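Local coordinates for protein plasmid stabilization system (Mesorhizobium opportunistum, PDB 5CEG) that probably acts as the ParE-type toxin, of the RelE family, in a type II toxin-antitoxin pair, at residues R46-L58 and M77-T89. Numbering follows the deposited sequence.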
loop_
_atom_site.group_PDB
_atom_site.type_symbol
_atom_site.label_atom_id
_atom_site.label_comp_id
_atom_site.label_asym_id
_atom_site.label_seq_id
_atom_site.Cartn_x
_atom_site.Cartn_y
_atom_site.Cartn_z
ATOM N N ARG B 46 -17.760 13.251 -21.940
ATOM C CA ARG B 46 -18.549 12.664 -20.858
ATOM C C ARG B 46 -18.150 13.235 -19.500
ATOM O O ARG B 46 -19.018 13.499 -18.673
ATOM C CB ARG B 46 -18.429 11.139 -20.848
ATOM C CG ARG B 46 -19.196 10.462 -21.988
ATOM C CD ARG B 46 -19.312 8.950 -21.781
ATOM N NE ARG B 46 -18.011 8.283 -21.751
ATOM C CZ ARG B 46 -17.386 7.804 -22.825
ATOM N NH1 ARG B 46 -17.938 7.923 -24.025
ATOM N NH2 ARG B 46 -16.206 7.209 -22.701
ATOM N N TYR B 47 -16.852 13.447 -19.269
ATOM C CA TYR B 47 -16.430 14.045 -18.001
ATOM C C TYR B 47 -17.010 15.455 -17.859
ATOM O O TYR B 47 -17.439 15.843 -16.769
ATOM C CB TYR B 47 -14.898 14.097 -17.873
ATOM C CG TYR B 47 -14.217 12.776 -17.578
ATOM C CD1 TYR B 47 -14.778 11.851 -16.711
ATOM C CD2 TYR B 47 -12.997 12.471 -18.161
ATOM C CE1 TYR B 47 -14.130 10.640 -16.437
ATOM C CE2 TYR B 47 -12.355 11.268 -17.914
ATOM C CZ TYR B 47 -12.921 10.364 -17.050
ATOM O OH TYR B 47 -12.270 9.175 -16.802
ATOM N N TYR B 48 -17.035 16.225 -18.950
ATOM C CA TYR B 48 -17.661 17.547 -18.884
ATOM C C TYR B 48 -19.170 17.444 -18.642
ATOM O O TYR B 48 -19.727 18.244 -17.897
ATOM C CB TYR B 48 -17.395 18.367 -20.156
ATOM C CG TYR B 48 -16.155 19.242 -20.108
ATOM C CD1 TYR B 48 -15.129 18.993 -19.196
ATOM C CD2 TYR B 48 -16.004 20.310 -20.988
ATOM C CE1 TYR B 48 -13.990 19.796 -19.160
ATOM C CE2 TYR B 48 -14.876 21.107 -20.965
ATOM C CZ TYR B 48 -13.870 20.849 -20.040
ATOM O OH TYR B 48 -12.747 21.649 -20.026
ATOM N N ASP B 49 -19.829 16.467 -19.264
ATOM C CA ASP B 49 -21.263 16.276 -19.010
ATOM C C ASP B 49 -21.515 16.019 -17.530
ATOM O O ASP B 49 -22.442 16.574 -16.936
ATOM C CB ASP B 49 -21.814 15.103 -19.824
ATOM C CG ASP B 49 -21.822 15.363 -21.322
ATOM O OD1 ASP B 49 -21.903 16.530 -21.748
ATOM O OD2 ASP B 49 -21.771 14.365 -22.068
ATOM N N GLN B 50 -20.675 15.173 -16.937
ATOM C CA GLN B 50 -20.849 14.774 -15.545
ATOM C C GLN B 50 -20.510 15.910 -14.584
ATOM O O GLN B 50 -21.211 16.125 -13.585
ATOM C CB GLN B 50 -19.992 13.539 -15.241
ATOM C CG GLN B 50 -20.494 12.311 -16.013
ATOM C CD GLN B 50 -19.503 11.162 -16.067
ATOM O OE1 GLN B 50 -18.472 11.174 -15.397
ATOM N NE2 GLN B 50 -19.810 10.162 -16.886
ATOM N N LEU B 51 -19.442 16.641 -14.887
ATOM C CA LEU B 51 -19.024 17.727 -14.005
ATOM C C LEU B 51 -20.018 18.885 -14.072
ATOM O O LEU B 51 -20.335 19.490 -13.050
ATOM C CB LEU B 51 -17.610 18.190 -14.359
ATOM C CG LEU B 51 -16.513 17.203 -13.954
ATOM C CD1 LEU B 51 -15.229 17.496 -14.709
ATOM C CD2 LEU B 51 -16.270 17.261 -12.431
ATOM N N GLU B 52 -20.518 19.185 -15.270
ATOM C CA GLU B 52 -21.541 20.220 -15.409
ATOM C C GLU B 52 -22.808 19.827 -14.648
ATOM O O GLU B 52 -23.408 20.655 -13.954
ATOM C CB GLU B 52 -21.869 20.475 -16.883
ATOM C CG GLU B 52 -22.899 21.586 -17.070
ATOM C CD GLU B 52 -23.251 21.834 -18.523
ATOM O OE1 GLU B 52 -23.067 20.923 -19.362
ATOM O OE2 GLU B 52 -23.726 22.946 -18.822
ATOM N N ALA B 53 -23.195 18.560 -14.752
ATOM C CA ALA B 53 -24.391 18.095 -14.049
ATOM C C ALA B 53 -24.226 18.232 -12.539
ATOM O O ALA B 53 -25.145 18.650 -11.839
ATOM C CB ALA B 53 -24.711 16.646 -14.421
ATOM N N ARG B 54 -23.052 17.882 -12.028
ATOM C CA ARG B 54 -22.830 17.950 -10.588
ATOM C C ARG B 54 -22.841 19.412 -10.124
ATOM O O ARG B 54 -23.360 19.722 -9.051
ATOM C CB ARG B 54 -21.502 17.271 -10.205
ATOM C CG ARG B 54 -21.362 16.908 -8.714
ATOM C CD ARG B 54 -22.375 15.839 -8.277
ATOM N NE ARG B 54 -21.901 15.048 -7.136
ATOM C CZ ARG B 54 -22.696 14.471 -6.232
ATOM N NH1 ARG B 54 -24.015 14.596 -6.330
ATOM N NH2 ARG B 54 -22.168 13.754 -5.238
ATOM N N ALA B 55 -22.273 20.306 -10.925
ATOM C CA ALA B 55 -22.250 21.726 -10.566
ATOM C C ALA B 55 -23.654 22.338 -10.576
ATOM O O ALA B 55 -23.958 23.204 -9.757
ATOM C CB ALA B 55 -21.326 22.500 -11.502
ATOM N N LEU B 56 -24.493 21.896 -11.508
ATOM C CA LEU B 56 -25.881 22.359 -11.589
ATOM C C LEU B 56 -26.658 21.911 -10.365
ATOM O O LEU B 56 -27.459 22.672 -9.827
ATOM C CB LEU B 56 -26.560 21.846 -12.863
ATOM C CG LEU B 56 -26.121 22.470 -14.191
ATOM C CD1 LEU B 56 -26.666 21.661 -15.360
ATOM C CD2 LEU B 56 -26.580 23.919 -14.280
ATOM N N GLN B 57 -26.426 20.676 -9.918
ATOM C CA GLN B 57 -27.020 20.209 -8.668
ATOM C C GLN B 57 -26.621 21.098 -7.505
ATOM O O GLN B 57 -27.427 21.432 -6.635
ATOM C CB GLN B 57 -26.586 18.776 -8.342
ATOM C CG GLN B 57 -27.226 17.683 -9.144
ATOM C CD GLN B 57 -26.832 16.326 -8.600
ATOM O OE1 GLN B 57 -25.673 16.106 -8.249
ATOM N NE2 GLN B 57 -27.794 15.419 -8.504
ATOM N N LEU B 58 -25.342 21.452 -7.479
ATOM C CA LEU B 58 -24.792 22.214 -6.376
ATOM C C LEU B 58 -25.390 23.618 -6.325
ATOM O O LEU B 58 -25.634 24.158 -5.255
ATOM C CB LEU B 58 -23.268 22.269 -6.500
ATOM C CG LEU B 58 -22.490 22.922 -5.368
ATOM C CD1 LEU B 58 -22.815 22.273 -4.027
ATOM C CD2 LEU B 58 -20.997 22.825 -5.673
ATOM N N MET B 77 -16.424 19.340 0.260
ATOM C CA MET B 77 -15.990 18.429 -0.790
ATOM C C MET B 77 -17.198 17.732 -1.388
ATOM O O MET B 77 -18.053 17.227 -0.655
ATOM C CB MET B 77 -14.995 17.416 -0.212
ATOM C CG MET B 77 -14.679 16.275 -1.111
ATOM S SD MET B 77 -13.519 15.143 -0.314
ATOM C CE MET B 77 -12.134 16.224 0.019
ATOM N N LEU B 78 -17.293 17.742 -2.715
ATOM C CA LEU B 78 -18.341 17.014 -3.412
ATOM C C LEU B 78 -17.662 16.100 -4.421
ATOM O O LEU B 78 -16.852 16.553 -5.223
ATOM C CB LEU B 78 -19.321 17.994 -4.082
ATOM C CG LEU B 78 -20.625 17.447 -4.662
ATOM C CD1 LEU B 78 -21.463 16.730 -3.607
ATOM C CD2 LEU B 78 -21.412 18.577 -5.308
ATOM N N VAL B 79 -17.957 14.803 -4.361
ATOM C CA VAL B 79 -17.280 13.845 -5.227
ATOM C C VAL B 79 -18.045 13.632 -6.536
ATOM O O VAL B 79 -19.275 13.532 -6.551
ATOM C CB VAL B 79 -17.074 12.484 -4.496
ATOM C CG1 VAL B 79 -16.463 11.434 -5.429
ATOM C CG2 VAL B 79 -16.189 12.667 -3.280
ATOM N N GLU B 80 -17.295 13.613 -7.636
ATOM C CA GLU B 80 -17.784 13.208 -8.947
ATOM C C GLU B 80 -16.687 12.345 -9.548
ATOM O O GLU B 80 -15.811 12.837 -10.264
ATOM C CB GLU B 80 -18.104 14.424 -9.829
ATOM C CG GLU B 80 -18.588 14.077 -11.236
ATOM C CD GLU B 80 -19.826 13.209 -11.224
ATOM O OE1 GLU B 80 -20.754 13.510 -10.438
ATOM O OE2 GLU B 80 -19.867 12.227 -11.992
ATOM N N ALA B 81 -16.716 11.054 -9.220
ATOM C CA ALA B 81 -15.588 10.166 -9.480
ATOM C C ALA B 81 -15.103 10.233 -10.925
ATOM O O ALA B 81 -15.920 10.220 -11.855
ATOM C CB ALA B 81 -15.965 8.732 -9.123
ATOM N N PRO B 82 -13.781 10.297 -11.125
ATOM C CA PRO B 82 -12.663 10.244 -10.165
ATOM C C PRO B 82 -12.236 11.599 -9.585
ATOM O O PRO B 82 -11.131 11.719 -9.028
ATOM C CB PRO B 82 -11.529 9.666 -11.017
ATOM C CG PRO B 82 -11.803 10.264 -12.373
ATOM C CD PRO B 82 -13.297 10.258 -12.519
ATOM N N PHE B 83 -13.094 12.606 -9.726
ATOM C CA PHE B 83 -12.763 13.966 -9.310
ATOM C C PHE B 83 -13.367 14.323 -7.966
ATOM O O PHE B 83 -14.388 13.777 -7.545
ATOM C CB PHE B 83 -13.230 14.983 -10.365
ATOM C CG PHE B 83 -12.819 14.623 -11.754
ATOM C CD1 PHE B 83 -11.498 14.759 -12.150
ATOM C CD2 PHE B 83 -13.744 14.110 -12.649
ATOM C CE1 PHE B 83 -11.111 14.408 -13.427
ATOM C CE2 PHE B 83 -13.366 13.757 -13.924
ATOM C CZ PHE B 83 -12.054 13.892 -14.315
ATOM N N VAL B 84 -12.711 15.258 -7.295
ATOM C CA VAL B 84 -13.211 15.830 -6.067
ATOM C C VAL B 84 -13.385 17.324 -6.309
ATOM O O VAL B 84 -12.428 18.003 -6.693
ATOM C CB VAL B 84 -12.221 15.571 -4.914
ATOM C CG1 VAL B 84 -12.591 16.364 -3.707
ATOM C CG2 VAL B 84 -12.141 14.062 -4.600
ATOM N N LEU B 85 -14.603 17.828 -6.135
ATOM C CA LEU B 85 -14.826 19.265 -6.234
ATOM C C LEU B 85 -14.614 19.873 -4.860
ATOM O O LEU B 85 -15.261 19.465 -3.905
ATOM C CB LEU B 85 -16.240 19.586 -6.727
ATOM C CG LEU B 85 -16.727 19.154 -8.113
ATOM C CD1 LEU B 85 -18.183 19.555 -8.284
ATOM C CD2 LEU B 85 -15.906 19.770 -9.216
ATOM N N LEU B 86 -13.725 20.859 -4.761
ATOM C CA LEU B 86 -13.553 21.597 -3.513
ATOM C C LEU B 86 -14.241 22.943 -3.660
ATOM O O LEU B 86 -13.976 23.658 -4.618
ATOM C CB LEU B 86 -12.070 21.816 -3.177
ATOM C CG LEU B 86 -11.190 20.573 -3.061
ATOM C CD1 LEU B 86 -9.749 20.997 -2.774
ATOM C CD2 LEU B 86 -11.736 19.673 -1.962
ATOM N N TYR B 87 -15.123 23.287 -2.733
ATOM C CA TYR B 87 -15.872 24.538 -2.872
ATOM C C TYR B 87 -16.229 25.118 -1.513
ATOM O O TYR B 87 -16.064 24.469 -0.479
ATOM C CB TYR B 87 -17.149 24.306 -3.696
ATOM C CG TYR B 87 -18.320 23.697 -2.936
ATOM C CD1 TYR B 87 -18.481 22.313 -2.836
ATOM C CD2 TYR B 87 -19.279 24.511 -2.353
ATOM C CE1 TYR B 87 -19.568 21.769 -2.159
ATOM C CE2 TYR B 87 -20.358 23.984 -1.671
ATOM C CZ TYR B 87 -20.497 22.614 -1.568
ATOM O OH TYR B 87 -21.594 22.098 -0.884
ATOM N N GLU B 88 -16.749 26.342 -1.520
ATOM C CA GLU B 88 -17.335 26.913 -0.314
ATOM C C GLU B 88 -18.623 27.640 -0.660
ATOM O O GLU B 88 -18.834 28.007 -1.816
ATOM C CB GLU B 88 -16.367 27.885 0.371
ATOM C CG GLU B 88 -15.921 29.021 -0.554
ATOM C CD GLU B 88 -15.055 30.068 0.120
ATOM O OE1 GLU B 88 -14.628 29.872 1.280
ATOM O OE2 GLU B 88 -14.792 31.097 -0.536
ATOM N N THR B 89 -19.470 27.841 0.340
ATOM C CA THR B 89 -20.596 28.763 0.190
ATOM C C THR B 89 -20.234 30.092 0.833
ATOM O O THR B 89 -19.424 30.147 1.766
ATOM C CB THR B 89 -21.901 28.247 0.837
ATOM O OG1 THR B 89 -21.791 28.271 2.262
ATOM C CG2 THR B 89 -22.250 26.832 0.360
HETATM O O HOH W 1 -16.839 12.238 -13.793
HETATM O O HOH W 2 -22.949 14.042 -11.998
#
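R54 reaches from helix 46-58 to the backbone of strand 77-80 and offers NE and NH2 together to the single acceptor V79 O. NE approaches from above the carbonyl plane at 3.1 Å from V79 O, while NH2 lies in that plane at 3.2 Å from the same oxygen. A bend at chi2 (65°) brings the guanidinium against the strand, and L78 CD1 covers one of its faces. On the helix side, R54 NH1 gives a nearly straight bond to Q57 OE1; R63 O and G65 O of the second subunit take further hydrogen bonds from NH1 and NH2.

E80 OE1 forms a long salt bridge with R54, 3.8 Å from NE; it stands well out of the guanidinium plane, so the attraction is electrostatic rather than a hydrogen bond. E80 OE1 takes its hydrogen bond from a water that also donates to Q50 O. A second water donates to A81 O and, at an unusually short distance, to Q50 OE1.

In this ParE/RelE-like fold the helix packs lengthwise on the antiparallel hairpin, its axis 34° from strand 83-89; the turn contains the cis peptide before P82. L51 CD2 fits among E80 CG, F83 and L85. Near the turn, the F83 edge meets the Y47 face in a T-shaped pair, planes at 87°. At the other end L58 CD2 sits centrally over the Y87 ring, and Y87 OH is hydrogen-bonded to P62 O and G65 N of its own chain.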